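Local coordinates for protein formiminoglutamase (Trypanosoma cruzi, PDB 4MYK) that hydrolyses N-formimino-L-glutamate to formamide and glutamate, as an arginase-like manganese metalloenzyme, at residues Ile32-Val44 / Gly87-Leu101. The protein carries 1 engineered substitution. Sequence-based numbering, arbitrary orientation.
Sequences IVIIGFPYDEGCV and GDITASTLEEAHEKL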
loop_
_atom_site.group_PDB
_atom_site.type_symbol
_atom_site.label_atom_id
_atom_site.label_comp_id
_atom_site.label_asym_id
_atom_site.label_seq_id
_atom_site.Cartn_x
_atom_site.Cartn_y
_atom_site.Cartn_z
ATOM N N ILE A 32 8.919 -31.534 3.587
ATOM C CA ILE A 32 9.503 -30.213 3.719
ATOM C C ILE A 32 10.006 -30.039 5.134
ATOM O O ILE A 32 9.297 -30.363 6.099
ATOM C CB ILE A 32 8.466 -29.101 3.400
ATOM C CG1 ILE A 32 8.010 -29.192 1.936
ATOM C CG2 ILE A 32 9.028 -27.704 3.737
ATOM C CD1 ILE A 32 6.680 -28.511 1.660
ATOM N N VAL A 33 11.229 -29.532 5.258
ATOM C CA VAL A 33 11.806 -29.273 6.574
ATOM C C VAL A 33 12.161 -27.792 6.806
ATOM O O VAL A 33 12.899 -27.189 6.028
ATOM C CB VAL A 33 12.989 -30.234 6.865
ATOM C CG1 VAL A 33 13.711 -29.851 8.155
ATOM C CG2 VAL A 33 12.469 -31.674 6.944
ATOM N N ILE A 34 11.592 -27.229 7.876
ATOM C CA ILE A 34 11.806 -25.840 8.284
ATOM C C ILE A 34 12.976 -25.706 9.269
ATOM O O ILE A 34 13.023 -26.375 10.301
ATOM C CB ILE A 34 10.543 -25.242 8.954
ATOM C CG1 ILE A 34 9.345 -25.282 8.008
ATOM C CG2 ILE A 34 10.802 -23.824 9.420
ATOM C CD1 ILE A 34 8.024 -25.067 8.711
ATOM N N ILE A 35 13.912 -24.825 8.934
ATOM C CA ILE A 35 15.104 -24.601 9.741
ATOM C C ILE A 35 15.189 -23.119 10.064
ATOM O O ILE A 35 15.102 -22.286 9.172
ATOM C CB ILE A 35 16.394 -25.039 8.975
ATOM C CG1 ILE A 35 16.351 -26.541 8.658
ATOM C CG2 ILE A 35 17.650 -24.687 9.768
ATOM C CD1 ILE A 35 17.175 -26.955 7.436
ATOM N N GLY A 36 15.350 -22.786 11.334
ATOM C CA GLY A 36 15.435 -21.394 11.729
ATOM C C GLY A 36 16.867 -20.917 11.815
ATOM O O GLY A 36 17.746 -21.646 12.275
ATOM N N PHE A 37 17.103 -19.690 11.360
ATOM C CA PHE A 37 18.408 -19.056 11.507
ATOM C C PHE A 37 18.286 -17.661 12.144
ATOM O O PHE A 37 18.297 -16.636 11.444
ATOM C CB PHE A 37 19.160 -19.011 10.169
ATOM C CG PHE A 37 20.651 -18.823 10.317
ATOM C CD1 PHE A 37 21.423 -19.778 10.967
ATOM C CD2 PHE A 37 21.275 -17.700 9.807
ATOM C CE1 PHE A 37 22.780 -19.609 11.112
ATOM C CE2 PHE A 37 22.631 -17.525 9.942
ATOM C CZ PHE A 37 23.387 -18.480 10.595
ATOM N N PRO A 38 18.189 -17.624 13.489
ATOM C CA PRO A 38 17.944 -16.400 14.257
ATOM C C PRO A 38 19.202 -15.532 14.416
ATOM O O PRO A 38 19.681 -15.355 15.536
ATOM C CB PRO A 38 17.499 -16.932 15.628
ATOM C CG PRO A 38 17.709 -18.442 15.598
ATOM C CD PRO A 38 18.490 -18.761 14.371
ATOM N N TYR A 39 19.726 -15.000 13.311
ATOM C CA TYR A 39 20.891 -14.122 13.357
ATOM C C TYR A 39 20.682 -12.884 12.497
ATOM O O TYR A 39 20.095 -12.953 11.425
ATOM C CB TYR A 39 22.162 -14.871 12.944
ATOM C CG TYR A 39 22.450 -16.039 13.853
ATOM C CD1 TYR A 39 23.221 -15.882 14.997
ATOM C CD2 TYR A 39 21.920 -17.298 13.584
ATOM C CE1 TYR A 39 23.464 -16.957 15.844
ATOM C CE2 TYR A 39 22.160 -18.383 14.422
ATOM C CZ TYR A 39 22.930 -18.207 15.547
ATOM O OH TYR A 39 23.166 -19.280 16.375
ATOM N N ASP A 40 21.181 -11.756 12.980
ATOM C CA ASP A 40 20.926 -10.454 12.382
ATOM C C ASP A 40 21.584 -10.246 11.034
ATOM O O ASP A 40 21.014 -9.613 10.154
ATOM C CB ASP A 40 21.439 -9.344 13.313
ATOM C CG ASP A 40 20.374 -8.817 14.256
ATOM O OD1 ASP A 40 20.645 -7.799 14.921
ATOM O OD2 ASP A 40 19.270 -9.405 14.329
ATOM N N GLU A 41 22.804 -10.748 10.893
ATOM C CA GLU A 41 23.715 -10.286 9.841
ATOM C C GLU A 41 23.194 -10.317 8.398
ATOM O O GLU A 41 22.760 -11.348 7.883
ATOM C CB GLU A 41 25.065 -10.992 9.956
ATOM C CG GLU A 41 25.858 -10.594 11.198
ATOM C CD GLU A 41 25.369 -11.262 12.490
ATOM O OE1 GLU A 41 24.503 -12.161 12.413
ATOM O OE2 GLU A 41 25.865 -10.889 13.582
ATOM N N GLY A 42 23.263 -9.154 7.758
ATOM C CA GLY A 42 22.802 -8.969 6.398
ATOM C C GLY A 42 22.664 -7.483 6.147
ATOM O O GLY A 42 23.629 -6.737 6.260
ATOM N N CYS A 43 21.449 -7.047 5.838
ATOM C CA CYS A 43 21.206 -5.651 5.474
ATOM C C CYS A 43 21.322 -4.668 6.650
ATOM O O CYS A 43 21.441 -3.453 6.443
ATOM C CB CYS A 43 19.849 -5.504 4.774
ATOM S SG CYS A 43 19.742 -4.041 3.750
ATOM N N VAL A 44 21.286 -5.188 7.877
ATOM C CA VAL A 44 21.591 -4.364 9.056
ATOM C C VAL A 44 22.965 -3.707 8.886
ATOM O O VAL A 44 23.241 -2.647 9.450
ATOM C CB VAL A 44 21.549 -5.178 10.379
ATOM C CG1 VAL A 44 22.623 -6.249 10.395
ATOM C CG2 VAL A 44 21.709 -4.252 11.575
ATOM N N GLY A 87 13.714 -26.805 14.009
ATOM C CA GLY A 87 14.148 -25.834 14.997
ATOM C C GLY A 87 15.168 -24.829 14.497
ATOM O O GLY A 87 15.327 -24.642 13.295
ATOM N N ASP A 88 15.859 -24.187 15.443
ATOM C CA ASP A 88 16.868 -23.164 15.152
ATOM C C ASP A 88 18.284 -23.731 15.147
ATOM O O ASP A 88 18.624 -24.600 15.946
ATOM C CB ASP A 88 16.812 -22.009 16.169
ATOM C CG ASP A 88 15.641 -21.068 15.940
ATOM O OD1 ASP A 88 15.019 -21.103 14.853
ATOM O OD2 ASP A 88 15.354 -20.279 16.858
ATOM N N ILE A 89 19.099 -23.225 14.230
ATOM C CA ILE A 89 20.524 -23.492 14.235
ATOM C C ILE A 89 21.172 -22.578 15.267
ATOM O O ILE A 89 21.194 -21.362 15.091
ATOM C CB ILE A 89 21.147 -23.207 12.854
ATOM C CG1 ILE A 89 20.551 -24.137 11.797
ATOM C CG2 ILE A 89 22.656 -23.361 12.905
ATOM C CD1 ILE A 89 20.706 -25.613 12.121
ATOM N N THR A 90 21.687 -23.155 16.347
ATOM C CA THR A 90 22.307 -22.356 17.399
ATOM C C THR A 90 23.756 -22.743 17.604
ATOM O O THR A 90 24.101 -23.920 17.543
ATOM C CB THR A 90 21.574 -22.516 18.729
ATOM O OG1 THR A 90 21.110 -23.867 18.847
ATOM C CG2 THR A 90 20.389 -21.551 18.802
ATOM N N ALA A 91 24.598 -21.748 17.859
ATOM C CA ALA A 91 26.034 -21.970 17.957
ATOM C C ALA A 91 26.713 -20.882 18.791
ATOM O O ALA A 91 26.227 -19.751 18.869
ATOM C CB ALA A 91 26.643 -22.031 16.565
ATOM N N SER A 92 27.843 -21.225 19.404
ATOM C CA SER A 92 28.563 -20.284 20.265
ATOM C C SER A 92 29.177 -19.118 19.480
ATOM O O SER A 92 29.250 -17.999 19.980
ATOM C CB SER A 92 29.640 -21.008 21.077
ATOM O OG SER A 92 30.766 -21.339 20.280
ATOM N N THR A 93 29.627 -19.388 18.255
ATOM C CA THR A 93 30.167 -18.344 17.386
ATOM C C THR A 93 29.364 -18.283 16.109
ATOM O O THR A 93 28.665 -19.225 15.761
ATOM C CB THR A 93 31.650 -18.582 17.002
ATOM O OG1 THR A 93 31.770 -19.792 16.244
ATOM C CG2 THR A 93 32.542 -18.657 18.243
ATOM N N LEU A 94 29.490 -17.172 15.398
ATOM C CA LEU A 94 28.695 -16.928 14.198
ATOM C C LEU A 94 29.090 -17.813 13.009
ATOM O O LEU A 94 28.239 -18.367 12.313
ATOM C CB LEU A 94 28.809 -15.461 13.804
ATOM C CG LEU A 94 27.770 -15.021 12.799
ATOM C CD1 LEU A 94 26.379 -15.054 13.441
ATOM C CD2 LEU A 94 28.137 -13.640 12.316
ATOM N N GLU A 95 30.390 -17.931 12.784
ATOM C CA GLU A 95 30.916 -18.758 11.715
ATOM C C GLU A 95 30.564 -20.216 11.962
ATOM O O GLU A 95 30.343 -20.975 11.026
ATOM C CB GLU A 95 32.431 -18.586 11.616
ATOM C CG GLU A 95 32.880 -17.132 11.494
ATOM C CD GLU A 95 32.733 -16.352 12.799
ATOM O OE1 GLU A 95 33.146 -16.879 13.859
ATOM O OE2 GLU A 95 32.208 -15.211 12.766
ATOM N N GLU A 96 30.510 -20.615 13.225
ATOM C CA GLU A 96 30.086 -21.970 13.543
ATOM C C GLU A 96 28.601 -22.154 13.216
ATOM O O GLU A 96 28.194 -23.200 12.710
ATOM C CB GLU A 96 30.369 -22.291 15.006
ATOM C CG GLU A 96 29.965 -23.686 15.432
ATOM C CD GLU A 96 30.236 -23.919 16.901
ATOM O OE1 GLU A 96 30.484 -22.923 17.617
ATOM O OE2 GLU A 96 30.205 -25.090 17.334
ATOM N N ALA A 97 27.796 -21.135 13.499
ATOM C CA ALA A 97 26.376 -21.168 13.153
ATOM C C ALA A 97 26.205 -21.302 11.648
ATOM O O ALA A 97 25.282 -21.948 11.172
ATOM C CB ALA A 97 25.678 -19.916 13.657
ATOM N N HIS A 98 27.109 -20.689 10.901
ATOM C CA HIS A 98 27.118 -20.826 9.456
ATOM C C HIS A 98 27.429 -22.245 9.029
ATOM O O HIS A 98 26.854 -22.764 8.076
ATOM C CB HIS A 98 28.159 -19.890 8.859
ATOM C CG HIS A 98 27.684 -18.482 8.744
ATOM N ND1 HIS A 98 27.456 -17.876 7.531
ATOM C CD2 HIS A 98 27.352 -17.573 9.690
ATOM C CE1 HIS A 98 27.024 -16.643 7.733
ATOM N NE2 HIS A 98 26.950 -16.436 9.034
ATOM N N GLU A 99 28.365 -22.860 9.736
ATOM C CA GLU A 99 28.777 -24.217 9.421
ATOM C C GLU A 99 27.663 -25.197 9.716
ATOM O O GLU A 99 27.382 -26.078 8.916
ATOM C CB GLU A 99 30.010 -24.595 10.227
ATOM C CG GLU A 99 31.234 -23.753 9.926
ATOM C CD GLU A 99 32.439 -24.265 10.667
ATOM O OE1 GLU A 99 32.602 -25.501 10.723
ATOM O OE2 GLU A 99 33.212 -23.445 11.208
ATOM N N LYS A 100 27.029 -25.042 10.871
ATOM C CA LYS A 100 25.959 -25.948 11.268
ATOM C C LYS A 100 24.721 -25.779 10.393
ATOM O O LYS A 100 23.982 -26.739 10.161
ATOM C CB LYS A 100 25.579 -25.719 12.724
ATOM C CG LYS A 100 26.723 -25.810 13.691
ATOM C CD LYS A 100 26.184 -25.655 15.083
ATOM C CE LYS A 100 24.931 -26.498 15.238
ATOM N NZ LYS A 100 24.609 -26.773 16.670
ATOM N N LEU A 101 24.493 -24.550 9.932
ATOM C CA LEU A 101 23.416 -24.261 8.984
ATOM C C LEU A 101 23.649 -24.981 7.652
ATOM O O LEU A 101 22.811 -25.748 7.207
ATOM C CB LEU A 101 23.264 -22.746 8.761
ATOM C CG LEU A 101 22.314 -22.340 7.624
ATOM C CD1 LEU A 101 20.937 -22.964 7.827
ATOM C CD2 LEU A 101 22.207 -20.831 7.472
#
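With CG of Phe37 anti to the backbone N (chi1 -160°) and CG of Leu101 likewise anti to its own N, the phenyl ring lies under one leucine methyl: Leu101 CD2 stands 3.7 Å from the centroid of the Phe37 ring, almost on the ring normal, a CH-pi contact over the face. Tyr39 CD2 covers the opposite face. At the ring edge, Ile89 CB meets Phe37 CD1, close to the ring plane, and the Phe37 edge is turned to the face of His98 in a T-shaped pair, planes at 89°. The ring fills the gap between the end of the sheet and helix 94-110. Nearer the middle of the strand, Ile35 CG2 touches Ile89 CG1 at 3.6 Å, with Leu101 CD1 a little farther off.

Strand 83-88 is an edge strand of the parallel sheet of the arginase/deacetylase alpha/beta fold, and strand 32-37 is its neighbour. Gly36 makes two nearly straight backbone bonds, from its N to Gly87 O (2.7 Å) in that edge strand and to its O from Ile89 N (2.9 Å) just beyond it. Gly36 leaves room for Asp88, whose OD1 comes within 3.2 Å of Gly36 CA while forming a salt bridge with Arg60; its other oxygen, OD2, lies against Pro38 CG. Pro38 centres an inverse gamma turn, beyond which Tyr39 reaches back across the loop before helix 94-110. The Tyr39 hydroxyl donates to Ile89 O (3.1 Å), which sits at the ring edge, and receives a weak, bent bond from Ala91 N (130°). Ala97 CB and Leu94 CD1 approach the Tyr39 ring obliquely, at CZ and at CD1 (3.6 Å from Leu94 CD1). The two Leu94 methyls also meet the carboxylate of Glu41, which arrives from the opposite direction, its side chain about 11 Å from a bound manganese ion.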